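Local coordinates for protein 2-oxoglutarate dehydrogenase E3 component (Thermus thermophilus, PDB 2YQU) that probably reoxidises the dihydrolipoyl arms of the 2-oxoglutarate dehydrogenase complex, passing electrons through a tightly bound FAD to NAD+, at residues P47-A50 against L51-T54; M81-K84 against D85-Q89; L182-V185 against W186-G190. All coordinates share one frame; numbering follows the deposited sequence.

Interaction 1 (P47-A50 against L51-T54); sequences PSKA and LLET. With FAD (flavin-adenine dinucleotide), chain D.
The isoalloxazine of FAD is the flat group met here, and Lys-49, packed alongside Leu-52, reaches it at N5. Lys-49 NZ comes to N5 from the side of the ring system, not from above it, and donates a hydrogen bond to FAD N5 at 3.1 Å. Ser-48 approaches farther along the ring system, with OG 3.5 Å from FAD C6. The two side chains are joined to each other, since Lys-49 NZ donates to Ser-48 OG at 2.9 Å. Ser-48 OG is also bonded to the carbonyls of Gly-44 and Cys-45. The lysine chain does not run straight. It bends at chi2 (44°) and chi3 (91°), which folds the amine toward the flavin and lays CD against Leu-52 CD1 at 3.7 Å. The amine also forms a salt bridge with Glu-181.

Along the helix, Leu-52 N bonds to Ser-48 O and Glu-53 N to Lys-49 O. Ala-50 O is gripped twice by one residue. Thr-54 OG1 donates to it at 2.6 Å, and Thr-54 N reaches the same oxygen at 3.3 Å. With chi1 at 48°, OG1 sits near both the backbone N and C of Thr-54, and the hydroxyl turns back onto the preceding turn. Glu-53 forms salt bridges with Arg-57 and with Arg-375 of the second subunit.

Helix 45-63 starts at Cys-45 of the Cys-40/Cys-45 disulfide. A lysine one turn on, paired with a glutamate beside flavin N5, is characteristic of the active site of pyridine nucleotide-disulfide oxidoreductases.

Interaction 2 (M81-K84 against D85-Q89); sequences MAHK and DKVVQ
Met-81 to Lys-84 each pass a carbonyl to the amide four residues on, in regular alpha-helical geometry from Asp-85 N on Met-81 O (2.9 Å) to Val-88 N on Lys-84 O (3.1 Å). Two side-chain pairs sit on this frame.

The first is a CH-pi contact. Val-87 CG2 lies over one face of the His-83 imidazole, 3.8 Å from the ring centroid and 24° off the normal. It is displaced toward the CE1 and NE2 side, and its closest ring atom is His-83 CE1 at 3.5 Å. The ring arrives there because His-83 CG stands trans to the backbone N (chi1 170°), while Val-87 CG2 stays beside its own backbone N. His-83 NE2 is hydrogen-bonded to Ala-378 O of the second subunit, which fixes how the ring is turned.

The second pair is Lys-84 and Asp-85. Their charged ends stop short of a salt bridge, with Lys-84 NZ 4.1 Å from Asp-85 OD2. One water spans the gap. It accepts from Lys-84 NZ at 2.8 Å and donates to Asp-85 OD2 at 2.8 Å. The lysine chain is bent at chi3, and its CE comes 3.5 Å from Asp-85 OD2. Its amine also donates to Leu-161 O, so the ammonium has a direct carbonyl partner as well as the water that leads to Asp-85.

His-83 and Val-87 both meet the second subunit. Lys-84, Val-88, Val-87 and His-83 also pack helix 77-102 on the helix that begins at Cys-45 of the disulfide, a helix-helix pair of the disulfide oxidoreductase fold.

Interaction 3 (L182-V185 against W186-G190); sequences LGVV and WHRLG
Val-184 and Arg-188 meet one turn apart, close to the C-terminal end of helix 177-188, in a Rossmann-type beta-alpha-beta unit whose helix ends in a Schellman motif. Val-184 CG1 sits over one face of the Arg-188 guanidinium, 3.3 Å from NE and 3.5 Å from CZ. The arginine leaves the helix with CG beside its backbone N (chi1 -71°) and then runs extended to NE. This lays the chain past Val-184 O, whose bond from Arg-188 N measures 3.0 Å.

Val-185 and Trp-186 form the second pair. Val-185 CG1 stands above the five-membered ring of Trp-186, 4.0 Å from its centroid and only 4° off the normal. The two side chains run side by side. Trp-186 CD1 also comes 3.1 Å from Leu-182 O, which takes a weak bond from Trp-186 N.

Outside partners fix the polar ends. Arg-188 NH1 donates to Thr-55 OG1, and Trp-186 NE1 to Ala-160 O. His-187 NE2 reaches Gln-221 O. At Arg-188, an alanine here has no guanidinium, which would probably open a gap beside Val-184 CG1 and leave Thr-55 OG1 without this donor.

At the last turn Leu-189 CG lies 3.5 Å from Val-185 O. The backbone closes the turn, with Leu-189 N bonding weakly to Trp-186 O. Gly-190 then turns the chain out of the helix with phi at 114°. A beta carbon at this position would collide with Leu-189 O, while Gly-190 N still reaches back to His-187 O at 3.1 Å.

From the N terminus the three contacts come in series: interaction 1 on helix 45-63, interaction 2 on helix 77-102, interaction 3 on helix 177-188. Each lies within one helix, between residues a turn or less apart, so none closes a long loop, and none nests in or crosses another. Helix 45-63 is the shared neighbour. On one side Pro-47, Ala-50 and Thr-54 meet Lys-84, Val-88 and His-83 of interaction 2. Elsewhere Leu-51 and Leu-52 meet Val-185 of interaction 3. Interactions 2 and 3 touch through Met-81 CE on Trp-186 CH2. The set ties the flavin-contacting helix that begins at Cys-45 to the NAD-binding unit, while interactions 1 and 2 also meet the second subunit.

Interaction 1 (P47-A50 against L51-T54)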
ATOM      1  N   PRO A  47      -4.764 -16.225  11.027  1.00 15.15           N
ATOM      2  CA  PRO A  47      -6.217 -16.470  11.001  1.00 15.56           C
ATOM      3  C   PRO A  47      -7.040 -15.184  11.162  1.00 15.81           C
ATOM      4  O   PRO A  47      -8.073 -15.064  10.498  1.00 16.62           O
ATOM      5  CB  PRO A  47      -6.443 -17.445  12.163  1.00 15.52           C
ATOM      6  CG  PRO A  47      -5.251 -17.272  13.048  1.00 15.36           C
ATOM      7  CD  PRO A  47      -4.105 -16.946  12.132  1.00 14.86           C
ATOM      8  N   SER A  48      -6.582 -14.236  11.982  1.00 15.69           N
ATOM      9  CA  SER A  48      -7.346 -13.012  12.218  1.00 15.60           C
ATOM     10  C   SER A  48      -7.389 -12.168  10.953  1.00 15.35           C
ATOM     11  O   SER A  48      -8.442 -11.628  10.614  1.00 15.15           O
ATOM     12  CB  SER A  48      -6.817 -12.204  13.411  1.00 15.60           C
ATOM     13  OG  SER A  48      -5.446 -11.882  13.280  1.00 17.62           O
ATOM     14  N   LYS A  49      -6.264 -12.071  10.245  1.00 15.24           N
ATOM     15  CA  LYS A  49      -6.254 -11.314   8.984  1.00 15.49           C
ATOM     16  C   LYS A  49      -7.074 -12.001   7.891  1.00 14.84           C
ATOM     17  O   LYS A  49      -7.714 -11.322   7.092  1.00 14.73           O
ATOM     18  CB  LYS A  49      -4.829 -10.971   8.525  1.00 16.16           C
ATOM     19  CG  LYS A  49      -4.408  -9.527   8.891  1.00 17.47           C
ATOM     20  CD  LYS A  49      -4.798  -9.143  10.341  1.00 20.70           C
ATOM     21  CE  LYS A  49      -3.741  -9.427  11.343  1.00 20.73           C
ATOM     22  NZ  LYS A  49      -4.243  -9.278  12.782  1.00 21.43           N
ATOM     23  N   ALA A  50      -7.087 -13.330   7.874  1.00 14.79           N
ATOM     24  CA  ALA A  50      -7.967 -14.081   6.962  1.00 14.52           C
ATOM     25  C   ALA A  50      -9.429 -13.677   7.180  1.00 14.55           C
ATOM     26  O   ALA A  50     -10.153 -13.367   6.223  1.00 14.78           O
ATOM     27  CB  ALA A  50      -7.783 -15.586   7.148  1.00 14.75           C
ATOM     28  N   LEU A  51      -9.839 -13.618   8.439  1.00 14.32           N
ATOM     29  CA  LEU A  51     -11.203 -13.253   8.787  1.00 13.83           C
ATOM     30  C   LEU A  51     -11.473 -11.788   8.485  1.00 13.29           C
ATOM     31  O   LEU A  51     -12.536 -11.450   8.005  1.00 13.68           O
ATOM     32  CB  LEU A  51     -11.498 -13.528  10.264  1.00 13.67           C
ATOM     33  CG  LEU A  51     -11.599 -15.007  10.664  1.00 13.71           C
ATOM     34  CD1 LEU A  51     -11.875 -15.089  12.149  1.00 13.88           C
ATOM     35  CD2 LEU A  51     -12.669 -15.762   9.896  1.00 14.66           C
ATOM     36  N   LEU A  52     -10.505 -10.923   8.762  1.00 13.57           N
ATOM     37  CA  LEU A  52     -10.687  -9.493   8.534  1.00 13.51           C
ATOM     38  C   LEU A  52     -10.799  -9.144   7.045  1.00 14.10           C
ATOM     39  O   LEU A  52     -11.656  -8.345   6.655  1.00 13.44           O
ATOM     40  CB  LEU A  52      -9.545  -8.693   9.165  1.00 14.04           C
ATOM     41  CG  LEU A  52      -9.663  -8.534  10.685  1.00 13.95           C
ATOM     42  CD1 LEU A  52      -8.303  -8.251  11.294  1.00 14.24           C
ATOM     43  CD2 LEU A  52     -10.664  -7.430  11.046  1.00 14.60           C
ATOM     44  N   GLU A  53      -9.929  -9.716   6.221  1.00 14.65           N
ATOM     45  CA  GLU A  53      -9.929  -9.400   4.791  1.00 15.54           C
ATOM     46  C   GLU A  53     -11.228  -9.862   4.143  1.00 15.55           C
ATOM     47  O   GLU A  53     -11.821  -9.130   3.358  1.00 15.90           O
ATOM     48  CB  GLU A  53      -8.735 -10.044   4.085  1.00 16.01           C
ATOM     49  CG  GLU A  53      -7.400  -9.400   4.430  1.00 17.70           C
ATOM     50  CD  GLU A  53      -7.173  -8.082   3.716  1.00 19.47           C
ATOM     51  OE1 GLU A  53      -6.053  -7.552   3.788  1.00 19.17           O
ATOM     52  OE2 GLU A  53      -8.103  -7.571   3.065  1.00 22.30           O
ATOM     53  N   THR A  54     -11.661 -11.074   4.479  1.00 15.46           N
ATOM     54  CA  THR A  54     -12.851 -11.669   3.876  1.00 15.55           C
ATOM     55  C   THR A  54     -14.132 -11.018   4.367  1.00 15.63           C
ATOM     56  O   THR A  54     -15.025 -10.759   3.571  1.00 15.28           O
ATOM     57  CB  THR A  54     -12.910 -13.200   4.111  1.00 15.75           C
ATOM     58  OG1 THR A  54     -12.657 -13.513   5.488  1.00 15.87           O
ATOM     59  CG2 THR A  54     -11.813 -13.909   3.334  1.00 15.51           C
TER
HETATM   60  PA  FAD D1601       4.871 -16.815  19.833  1.00 14.89           P
HETATM   61  O1A FAD D1601       3.801 -16.814  20.860  1.00 14.95           O
HETATM   62  O2A FAD D1601       4.358 -16.503  18.422  1.00 16.29           O
HETATM   63  O5B FAD D1601       5.634 -18.221  19.882  1.00 16.44           O
HETATM   64  C5B FAD D1601       5.978 -18.786  21.123  1.00 15.84           C
HETATM   65  C4B FAD D1601       5.971 -20.289  20.946  1.00 16.54           C
HETATM   66  O4B FAD D1601       6.693 -20.860  22.018  1.00 15.82           O
HETATM   67  C3B FAD D1601       4.567 -20.886  20.990  1.00 16.43           C
HETATM   68  O3B FAD D1601       4.305 -21.600  19.802  1.00 18.40           O
HETATM   69  C2B FAD D1601       4.583 -21.814  22.189  1.00 17.07           C
HETATM   70  O2B FAD D1601       3.873 -23.007  21.945  1.00 17.80           O
HETATM   71  C1B FAD D1601       6.068 -22.067  22.392  1.00 16.43           C
HETATM   72  N9A FAD D1601       6.521 -22.361  23.755  1.00 15.67           N
HETATM   73  C8A FAD D1601       6.339 -21.618  24.893  1.00 16.35           C
HETATM   74  N7A FAD D1601       6.976 -22.223  25.912  1.00 15.77           N
HETATM   75  C5A FAD D1601       7.563 -23.347  25.441  1.00 15.76           C
HETATM   76  C6A FAD D1601       8.333 -24.340  26.041  1.00 16.54           C
HETATM   77  N6A FAD D1601       8.768 -24.248  27.295  1.00 17.13           N
HETATM   78  N1A FAD D1601       8.787 -25.363  25.250  1.00 16.57           N
HETATM   79  C2A FAD D1601       8.514 -25.442  23.907  1.00 17.84           C
HETATM   80  N3A FAD D1601       7.758 -24.450  23.318  1.00 17.71           N
HETATM   81  C4A FAD D1601       7.291 -23.438  24.085  1.00 17.23           C
HETATM   82  N1  FAD D1601       1.112  -9.368  15.737  1.00 13.87           N
HETATM   83  C2  FAD D1601       1.392  -8.613  14.618  1.00 15.26           C
HETATM   84  O2  FAD D1601       2.513  -8.125  14.442  1.00 15.30           O
HETATM   85  N3  FAD D1601       0.412  -8.395  13.684  1.00 14.21           N
HETATM   86  C4  FAD D1601      -0.851  -8.916  13.857  1.00 14.06           C
HETATM   87  O4  FAD D1601      -1.612  -8.857  12.905  1.00 14.73           O
HETATM   88  C4X FAD D1601      -1.152  -9.688  14.978  1.00 14.85           C
HETATM   89  N5  FAD D1601      -2.420 -10.218  15.159  1.00 15.70           N
HETATM   90  C5X FAD D1601      -2.681 -10.987  16.291  1.00 16.28           C
HETATM   91  C6  FAD D1601      -3.961 -11.517  16.472  1.00 14.37           C
HETATM   92  C7  FAD D1601      -4.244 -12.293  17.605  1.00 15.29           C
HETATM   93  C7M FAD D1601      -5.603 -12.934  17.713  1.00 13.13           C
HETATM   94  C8  FAD D1601      -3.250 -12.537  18.548  1.00 15.42           C
HETATM   95  C8M FAD D1601      -3.418 -13.608  19.594  1.00 15.38           C
HETATM   96  C9  FAD D1601      -1.974 -12.002  18.367  1.00 16.03           C
HETATM   97  C9A FAD D1601      -1.684 -11.217  17.244  1.00 15.87           C
HETATM   98  N10 FAD D1601      -0.414 -10.667  17.061  1.00 15.97           N
HETATM   99  C10 FAD D1601      -0.157  -9.910  15.927  1.00 13.75           C
HETATM  100  C1' FAD D1601       0.671 -10.770  18.102  1.00 16.19           C
HETATM  101  C2' FAD D1601       1.627 -11.892  17.685  1.00 16.14           C
HETATM  102  O2' FAD D1601       0.933 -13.125  17.574  1.00 15.73           O
HETATM  103  C3' FAD D1601       2.821 -12.015  18.627  1.00 16.03           C
HETATM  104  O3' FAD D1601       3.431 -10.748  18.789  1.00 13.27           O
HETATM  105  C4' FAD D1601       3.861 -12.978  18.067  1.00 14.91           C
HETATM  106  O4' FAD D1601       3.297 -14.252  17.871  1.00 15.50           O
HETATM  107  C5' FAD D1601       5.084 -13.047  18.989  1.00 15.94           C
HETATM  108  O5' FAD D1601       6.005 -13.999  18.504  1.00 15.96           O
HETATM  109  P   FAD D1601       6.955 -14.808  19.518  1.00 14.53           P
HETATM  110  O1P FAD D1601       7.896 -15.657  18.728  1.00 15.86           O
HETATM  111  O2P FAD D1601       7.591 -13.880  20.537  1.00 16.19           O
HETATM  112  O3P FAD D1601       5.985 -15.779  20.367  1.00 15.22           O

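Interaction 2 (M81-K84 against D85-Q89)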
ATOM      1  N   MET A  81     -14.700 -20.116   7.519  1.00 15.80           N
ATOM      2  CA  MET A  81     -13.780 -20.769   8.447  1.00 15.43           C
ATOM      3  C   MET A  81     -12.841 -21.714   7.697  1.00 16.08           C
ATOM      4  O   MET A  81     -11.688 -21.883   8.091  1.00 16.35           O
ATOM      5  CB  MET A  81     -14.556 -21.518   9.532  1.00 15.21           C
ATOM      6  CG  MET A  81     -15.290 -20.597  10.487  0.50 13.23           C
ATOM      7  SD  MET A  81     -14.155 -19.633  11.486  0.50  9.32           S
ATOM      8  CE  MET A  81     -15.275 -18.595  12.350  0.50 10.30           C
ATOM      9  N   ALA A  82     -13.326 -22.305   6.607  1.00 16.13           N
ATOM     10  CA  ALA A  82     -12.509 -23.191   5.787  1.00 16.52           C
ATOM     11  C   ALA A  82     -11.371 -22.405   5.134  1.00 16.73           C
ATOM     12  O   ALA A  82     -10.251 -22.884   5.066  1.00 17.40           O
ATOM     13  CB  ALA A  82     -13.354 -23.887   4.735  1.00 16.44           C
ATOM     14  N   HIS A  83     -11.664 -21.196   4.669  1.00 16.93           N
ATOM     15  CA  HIS A  83     -10.638 -20.334   4.087  1.00 16.93           C
ATOM     16  C   HIS A  83      -9.578 -20.014   5.147  1.00 17.03           C
ATOM     17  O   HIS A  83      -8.382 -20.110   4.885  1.00 17.15           O
ATOM     18  CB  HIS A  83     -11.247 -19.036   3.541  1.00 17.06           C
ATOM     19  CG  HIS A  83     -10.222 -18.024   3.142  1.00 16.79           C
ATOM     20  ND1 HIS A  83      -9.405 -18.190   2.044  1.00 16.99           N
ATOM     21  CD2 HIS A  83      -9.855 -16.853   3.715  1.00 16.77           C
ATOM     22  CE1 HIS A  83      -8.585 -17.156   1.953  1.00 16.73           C
ATOM     23  NE2 HIS A  83      -8.832 -16.335   2.957  1.00 15.10           N
ATOM     24  N   LYS A  84     -10.034 -19.650   6.341  1.00 17.32           N
ATOM     25  CA  LYS A  84      -9.151 -19.317   7.452  1.00 17.39           C
ATOM     26  C   LYS A  84      -8.203 -20.478   7.714  1.00 17.61           C
ATOM     27  O   LYS A  84      -6.989 -20.295   7.787  1.00 17.82           O
ATOM     28  CB  LYS A  84      -9.975 -19.028   8.709  1.00 17.46           C
ATOM     29  CG  LYS A  84      -9.155 -18.667   9.956  1.00 17.27           C
ATOM     30  CD  LYS A  84      -9.997 -18.731  11.234  1.00 17.39           C
ATOM     31  CE  LYS A  84     -10.424 -20.168  11.563  1.00 18.78           C
ATOM     32  NZ  LYS A  84     -10.919 -20.316  12.953  1.00 18.88           N
ATOM     33  N   ASP A  85      -8.768 -21.673   7.821  1.00 17.87           N
ATOM     34  CA  ASP A  85      -7.992 -22.865   8.149  1.00 18.05           C
ATOM     35  C   ASP A  85      -6.983 -23.205   7.055  1.00 18.35           C
ATOM     36  O   ASP A  85      -5.879 -23.636   7.355  1.00 18.29           O
ATOM     37  CB  ASP A  85      -8.908 -24.071   8.361  1.00 18.39           C
ATOM     38  CG  ASP A  85      -9.678 -24.003   9.664  1.00 19.50           C
ATOM     39  OD1 ASP A  85     -10.726 -24.680   9.754  1.00 22.63           O
ATOM     40  OD2 ASP A  85      -9.326 -23.309  10.639  1.00 20.98           O
ATOM     41  N   LYS A  86      -7.380 -23.016   5.802  1.00 18.66           N
ATOM     42  CA  LYS A  86      -6.529 -23.308   4.651  1.00 19.29           C
ATOM     43  C   LYS A  86      -5.340 -22.347   4.594  1.00 19.06           C
ATOM     44  O   LYS A  86      -4.222 -22.750   4.270  1.00 19.31           O
ATOM     45  CB  LYS A  86      -7.352 -23.202   3.367  1.00 19.83           C
ATOM     46  CG  LYS A  86      -6.632 -23.610   2.103  1.00 22.10           C
ATOM     47  CD  LYS A  86      -7.623 -23.717   0.947  1.00 24.68           C
ATOM     48  CE  LYS A  86      -6.946 -24.103  -0.349  1.00 26.51           C
ATOM     49  NZ  LYS A  86      -7.948 -24.528  -1.362  1.00 28.11           N
ATOM     50  N   VAL A  87      -5.583 -21.079   4.908  1.00 18.90           N
ATOM     51  CA  VAL A  87      -4.516 -20.086   4.936  1.00 18.90           C
ATOM     52  C   VAL A  87      -3.510 -20.461   6.028  1.00 19.25           C
ATOM     53  O   VAL A  87      -2.303 -20.408   5.813  1.00 19.15           O
ATOM     54  CB  VAL A  87      -5.058 -18.660   5.192  1.00 19.00           C
ATOM     55  CG1 VAL A  87      -3.910 -17.683   5.391  1.00 19.24           C
ATOM     56  CG2 VAL A  87      -5.963 -18.197   4.054  1.00 19.29           C
ATOM     57  N   VAL A  88      -4.018 -20.842   7.200  1.00 19.50           N
ATOM     58  CA  VAL A  88      -3.162 -21.230   8.321  1.00 19.80           C
ATOM     59  C   VAL A  88      -2.343 -22.464   7.957  1.00 20.31           C
ATOM     60  O   VAL A  88      -1.131 -22.484   8.184  1.00 19.89           O
ATOM     61  CB  VAL A  88      -3.992 -21.491   9.602  1.00 19.63           C
ATOM     62  CG1 VAL A  88      -3.164 -22.210  10.668  1.00 20.24           C
ATOM     63  CG2 VAL A  88      -4.543 -20.163  10.157  1.00 19.02           C
ATOM     64  N   GLN A  89      -3.010 -23.476   7.396  1.00 21.17           N
ATOM     65  CA  GLN A  89      -2.364 -24.730   6.984  1.00 22.12           C
ATOM     66  C   GLN A  89      -1.210 -24.455   6.007  1.00 21.88           C
ATOM     67  O   GLN A  89      -0.140 -25.017   6.151  1.00 22.00           O
ATOM     68  CB  GLN A  89      -3.401 -25.723   6.398  1.00 22.86           C
ATOM     69  CG  GLN A  89      -2.958 -26.574   5.169  1.00 26.02           C
ATOM     70  CD  GLN A  89      -3.799 -26.303   3.904  1.00 28.95           C
ATOM     71  OE1 GLN A  89      -3.542 -25.337   3.160  1.00 29.98           O
ATOM     72  NE2 GLN A  89      -4.804 -27.149   3.667  1.00 29.20           N
TER
HETATM   73  O   HOH W   1     -11.382 -23.005  12.521  1.00 31.07           O

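Interaction 3 (L182-V185 against W186-G190)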
ATOM      1  N   LEU A 182     -11.255  -8.456  16.448  1.00 14.98           N
ATOM      2  CA  LEU A 182     -12.199  -9.569  16.511  1.00 15.09           C
ATOM      3  C   LEU A 182     -13.640  -9.084  16.721  1.00 15.27           C
ATOM      4  O   LEU A 182     -14.583  -9.690  16.197  1.00 15.14           O
ATOM      5  CB  LEU A 182     -11.763 -10.597  17.571  1.00 14.98           C
ATOM      6  CG  LEU A 182     -10.409 -11.256  17.279  1.00 16.15           C
ATOM      7  CD1 LEU A 182      -9.944 -12.143  18.441  1.00 16.68           C
ATOM      8  CD2 LEU A 182     -10.441 -12.050  15.999  1.00 17.94           C
ATOM      9  N   GLY A 183     -13.795  -7.970  17.435  1.00 15.32           N
ATOM     10  CA  GLY A 183     -15.080  -7.305  17.581  1.00 15.47           C
ATOM     11  C   GLY A 183     -15.632  -6.935  16.216  1.00 15.54           C
ATOM     12  O   GLY A 183     -16.789  -7.224  15.909  1.00 15.28           O
ATOM     13  N   VAL A 184     -14.785  -6.325  15.389  1.00 15.34           N
ATOM     14  CA  VAL A 184     -15.169  -5.887  14.047  1.00 15.53           C
ATOM     15  C   VAL A 184     -15.520  -7.083  13.149  1.00 15.44           C
ATOM     16  O   VAL A 184     -16.484  -7.023  12.403  1.00 15.52           O
ATOM     17  CB  VAL A 184     -14.061  -5.016  13.405  1.00 15.39           C
ATOM     18  CG1 VAL A 184     -14.240  -4.887  11.882  1.00 15.86           C
ATOM     19  CG2 VAL A 184     -14.034  -3.640  14.052  1.00 16.33           C
ATOM     20  N   VAL A 185     -14.756  -8.171  13.243  1.00 15.26           N
ATOM     21  CA  VAL A 185     -15.018  -9.358  12.435  1.00 15.22           C
ATOM     22  C   VAL A 185     -16.475  -9.796  12.611  1.00 15.27           C
ATOM     23  O   VAL A 185     -17.174 -10.024  11.635  1.00 14.92           O
ATOM     24  CB  VAL A 185     -14.081 -10.524  12.824  1.00 15.41           C
ATOM     25  CG1 VAL A 185     -14.614 -11.863  12.317  1.00 16.12           C
ATOM     26  CG2 VAL A 185     -12.677 -10.283  12.290  1.00 15.17           C
ATOM     27  N   TRP A 186     -16.915  -9.905  13.861  1.00 15.74           N
ATOM     28  CA  TRP A 186     -18.241 -10.450  14.157  1.00 16.04           C
ATOM     29  C   TRP A 186     -19.331  -9.401  13.969  1.00 16.29           C
ATOM     30  O   TRP A 186     -20.455  -9.736  13.568  1.00 16.60           O
ATOM     31  CB  TRP A 186     -18.248 -11.099  15.550  1.00 16.17           C
ATOM     32  CG  TRP A 186     -17.364 -12.311  15.565  1.00 16.33           C
ATOM     33  CD1 TRP A 186     -16.137 -12.423  16.153  1.00 16.61           C
ATOM     34  CD2 TRP A 186     -17.595 -13.548  14.888  1.00 15.61           C
ATOM     35  NE1 TRP A 186     -15.610 -13.669  15.913  1.00 16.53           N
ATOM     36  CE2 TRP A 186     -16.485 -14.379  15.135  1.00 16.11           C
ATOM     37  CE3 TRP A 186     -18.644 -14.049  14.109  1.00 16.22           C
ATOM     38  CZ2 TRP A 186     -16.393 -15.681  14.632  1.00 16.85           C
ATOM     39  CZ3 TRP A 186     -18.552 -15.341  13.606  1.00 16.47           C
ATOM     40  CH2 TRP A 186     -17.436 -16.143  13.871  1.00 17.59           C
ATOM     41  N   HIS A 187     -18.992  -8.132  14.195  1.00 16.31           N
ATOM     42  CA  HIS A 187     -19.909  -7.030  13.913  1.00 16.64           C
ATOM     43  C   HIS A 187     -20.295  -7.006  12.427  1.00 16.36           C
ATOM     44  O   HIS A 187     -21.461  -6.807  12.076  1.00 15.95           O
ATOM     45  CB  HIS A 187     -19.297  -5.695  14.315  1.00 16.79           C
ATOM     46  CG  HIS A 187     -20.073  -4.517  13.819  1.00 18.33           C
ATOM     47  ND1 HIS A 187     -21.324  -4.197  14.298  1.00 20.52           N
ATOM     48  CD2 HIS A 187     -19.798  -3.615  12.850  1.00 20.06           C
ATOM     49  CE1 HIS A 187     -21.778  -3.133  13.657  1.00 20.59           C
ATOM     50  NE2 HIS A 187     -20.869  -2.760  12.774  1.00 21.20           N
ATOM     51  N   ARG A 188     -19.308  -7.222  11.562  1.00 16.30           N
ATOM     52  CA  ARG A 188     -19.546  -7.276  10.124  1.00 16.01           C
ATOM     53  C   ARG A 188     -20.516  -8.385   9.728  1.00 16.24           C
ATOM     54  O   ARG A 188     -21.183  -8.284   8.704  1.00 16.92           O
ATOM     55  CB  ARG A 188     -18.235  -7.499   9.387  1.00 16.10           C
ATOM     56  CG  ARG A 188     -17.333  -6.322   9.399  1.00 15.46           C
ATOM     57  CD  ARG A 188     -15.933  -6.671   8.959  1.00 15.41           C
ATOM     58  NE  ARG A 188     -15.111  -5.480   8.795  1.00 14.92           N
ATOM     59  CZ  ARG A 188     -13.818  -5.513   8.501  1.00 13.65           C
ATOM     60  NH1 ARG A 188     -13.205  -6.671   8.299  1.00 14.71           N
ATOM     61  NH2 ARG A 188     -13.142  -4.375   8.377  1.00 13.91           N
ATOM     62  N   LEU A 189     -20.556  -9.454  10.519  1.00 16.27           N
ATOM     63  CA  LEU A 189     -21.410 -10.604  10.237  1.00 16.62           C
ATOM     64  C   LEU A 189     -22.767 -10.541  10.952  1.00 17.19           C
ATOM     65  O   LEU A 189     -23.552 -11.488  10.878  1.00 18.06           O
ATOM     66  CB  LEU A 189     -20.667 -11.892  10.607  1.00 16.27           C
ATOM     67  CG  LEU A 189     -19.344 -12.097   9.849  1.00 16.89           C
ATOM     68  CD1 LEU A 189     -18.702 -13.405  10.242  1.00 16.89           C
ATOM     69  CD2 LEU A 189     -19.539 -12.038   8.335  1.00 16.91           C
ATOM     70  N   GLY A 190     -23.036  -9.433  11.634  1.00 17.35           N
ATOM     71  CA  GLY A 190     -24.361  -9.162  12.180  1.00 17.51           C
ATOM     72  C   GLY A 190     -24.443  -9.128  13.693  1.00 17.86           C
ATOM     73  O   GLY A 190     -25.525  -8.934  14.254  1.00 17.50           O
TER